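Local coordinates for protein A197 (Sulfolobus turreted icosahedral virus, PDB 2C0N) that probably transfers sugar residues to acceptor molecules, as a viral glycosyltransferase with the GT-A fold, at residues A[76-81]-A[122-127]. Residues are numbered along the deposited sequence; the frame is centred on the assembly and turned at random.
Sequences AKFNEG and FIKREF
Helix 71-80 lies on one face of the central mixed sheet of this GT-A fold, and its last turn meets strand 120-124; the axes of 76-80 and 122-124 approach to 9.8 Å at 36°. Lys77 NZ forms a salt bridge with Glu80 OE1, three residues on, using the syn lone pair of that oxygen, while the ammonium group also makes a cation-pi contact with Tyr163. Phe78 carries the apolar part. With CG anti to its carbonyl carbon, its ring reaches the strand; CZ packs on Phe122 CB at 3.7 Å, and the carbonyl of Phe122 lies at the ring edge. Over one face sits Lys124 CB, 3.9 Å from the centroid and only 8° off the normal, a well-centred CH-pi contact. Thr56 and Val85, on the flanking strands, also touch this ring. Gly81 ends the helix in a Schellman motif: its N bonds back to Phe78 O and, weakly, to Lys77 O, and at its positive phi a CB would press against Glu80 O. Lys124 takes the crowded chi1 position, then runs fully extended, antiparallel to the Phe78 side chain, toward that helix end. There Phe78 O accepts a second hydrogen bond, from Lys124 NZ 3.2 Å away, on an in-plane lone pair with a C=O...N angle of 135°.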
loop_
_atom_site.group_PDB
_atom_site.type_symbol
_atom_site.label_atom_id
_atom_site.label_comp_id
_atom_site.label_asym_id
_atom_site.label_seq_id
_atom_site.Cartn_x
_atom_site.Cartn_y
_atom_site.Cartn_z
ATOM N N ALA A 76 13.454 20.221 16.271
ATOM C CA ALA A 76 14.475 21.091 16.829
ATOM C C ALA A 76 15.078 21.993 15.751
ATOM O O ALA A 76 15.253 23.208 15.972
ATOM C CB ALA A 76 15.544 20.277 17.512
ATOM N N LYS A 77 15.391 21.432 14.594
ATOM C CA LYS A 77 15.978 22.229 13.503
ATOM C C LYS A 77 15.009 23.309 13.028
ATOM O O LYS A 77 15.421 24.441 12.834
ATOM C CB LYS A 77 16.474 21.364 12.335
ATOM C CG LYS A 77 17.766 20.658 12.612
ATOM C CD LYS A 77 18.948 21.641 12.736
ATOM C CE LYS A 77 19.969 21.080 13.701
ATOM N NZ LYS A 77 21.091 21.981 13.951
ATOM N N PHE A 78 13.724 23.000 12.898
ATOM C CA PHE A 78 12.738 24.030 12.517
ATOM C C PHE A 78 12.666 25.144 13.595
ATOM O O PHE A 78 12.577 26.322 13.268
ATOM C CB PHE A 78 11.342 23.439 12.357
ATOM C CG PHE A 78 11.175 22.552 11.150
ATOM C CD1 PHE A 78 11.873 22.784 9.965
ATOM C CD2 PHE A 78 10.299 21.475 11.194
ATOM C CE1 PHE A 78 11.671 21.949 8.834
ATOM C CE2 PHE A 78 10.106 20.669 10.091
ATOM C CZ PHE A 78 10.806 20.907 8.908
ATOM N N ASN A 79 12.700 24.742 14.860
ATOM C CA ASN A 79 12.621 25.695 15.985
ATOM C C ASN A 79 13.826 26.627 15.949
ATOM O O ASN A 79 13.729 27.782 16.326
ATOM C CB ASN A 79 12.663 24.973 17.323
ATOM C CG ASN A 79 11.403 24.142 17.628
ATOM O OD1 ASN A 79 10.302 24.404 17.119
ATOM N ND2 ASN A 79 11.561 23.171 18.532
ATOM N N GLU A 80 14.962 26.102 15.502
ATOM C CA GLU A 80 16.199 26.863 15.412
ATOM C C GLU A 80 16.229 27.805 14.223
ATOM O O GLU A 80 17.105 28.677 14.136
ATOM C CB GLU A 80 17.383 25.914 15.338
ATOM C CG GLU A 80 17.461 25.009 16.555
ATOM C CD GLU A 80 18.422 23.828 16.403
ATOM O OE1 GLU A 80 19.008 23.642 15.320
ATOM O OE2 GLU A 80 18.601 23.105 17.420
ATOM N N GLY A 81 15.281 27.620 13.311
ATOM C CA GLY A 81 15.041 28.542 12.217
ATOM C C GLY A 81 15.331 27.991 10.860
ATOM O O GLY A 81 15.313 28.730 9.883
ATOM N N PHE A 122 11.481 17.320 4.926
ATOM C CA PHE A 122 10.495 17.898 5.796
ATOM C C PHE A 122 10.520 19.400 5.595
ATOM O O PHE A 122 11.577 20.001 5.660
ATOM C CB PHE A 122 10.848 17.570 7.251
ATOM C CG PHE A 122 10.858 16.085 7.558
ATOM C CD1 PHE A 122 11.949 15.302 7.211
ATOM C CD2 PHE A 122 9.769 15.482 8.148
ATOM C CE1 PHE A 122 11.966 13.936 7.458
ATOM C CE2 PHE A 122 9.763 14.131 8.385
ATOM C CZ PHE A 122 10.879 13.348 8.040
ATOM N N ILE A 123 9.350 19.996 5.357
ATOM C CA ILE A 123 9.278 21.421 5.075
ATOM C C ILE A 123 8.263 22.072 6.005
ATOM O O ILE A 123 7.125 21.667 6.083
ATOM C CB ILE A 123 8.894 21.712 3.613
ATOM C CG1 ILE A 123 9.682 20.811 2.647
ATOM C CG2 ILE A 123 9.042 23.177 3.344
ATOM C CD1 ILE A 123 9.302 20.998 1.181
ATOM N N LYS A 124 8.672 23.133 6.684
ATOM C CA LYS A 124 7.748 23.735 7.639
ATOM C C LYS A 124 6.702 24.661 7.006
ATOM O O LYS A 124 6.970 25.385 6.024
ATOM C CB LYS A 124 8.501 24.440 8.773
ATOM C CG LYS A 124 9.165 25.738 8.480
ATOM C CD LYS A 124 9.852 26.242 9.750
ATOM C CE LYS A 124 10.580 27.541 9.590
ATOM N NZ LYS A 124 11.480 27.879 10.756
ATOM N N ARG A 125 5.534 24.683 7.625
ATOM C CA ARG A 125 4.441 25.491 7.144
ATOM C C ARG A 125 4.788 26.967 6.981
ATOM O O ARG A 125 4.419 27.592 5.993
ATOM C CB ARG A 125 3.276 25.362 8.100
ATOM C CG ARG A 125 2.113 26.271 7.753
ATOM C CD ARG A 125 0.934 25.945 8.609
ATOM N NE ARG A 125 0.297 24.675 8.235
ATOM C CZ ARG A 125 -0.528 24.501 7.202
ATOM N NH1 ARG A 125 -0.811 25.497 6.381
ATOM N NH2 ARG A 125 -1.064 23.308 6.972
ATOM N N GLU A 126 5.443 27.529 7.987
ATOM C CA GLU A 126 5.828 28.926 7.943
ATOM C C GLU A 126 6.518 29.295 6.647
ATOM O O GLU A 126 6.253 30.360 6.087
ATOM C CB GLU A 126 6.739 29.292 9.118
ATOM C CG GLU A 126 6.075 30.173 10.130
ATOM C CD GLU A 126 7.056 31.123 10.810
ATOM O OE1 GLU A 126 8.209 30.692 11.087
ATOM O OE2 GLU A 126 6.689 32.305 11.061
ATOM N N PHE A 127 7.432 28.447 6.195
ATOM C CA PHE A 127 8.144 28.698 4.948
ATOM C C PHE A 127 7.226 28.611 3.726
ATOM O O PHE A 127 7.285 29.456 2.826
ATOM C CB PHE A 127 9.268 27.690 4.759
ATOM C CG PHE A 127 10.067 27.934 3.531
ATOM C CD1 PHE A 127 10.868 29.045 3.449
ATOM C CD2 PHE A 127 10.008 27.063 2.443
ATOM C CE1 PHE A 127 11.635 29.285 2.329
ATOM C CE2 PHE A 127 10.773 27.325 1.306
ATOM C CZ PHE A 127 11.567 28.438 1.257
#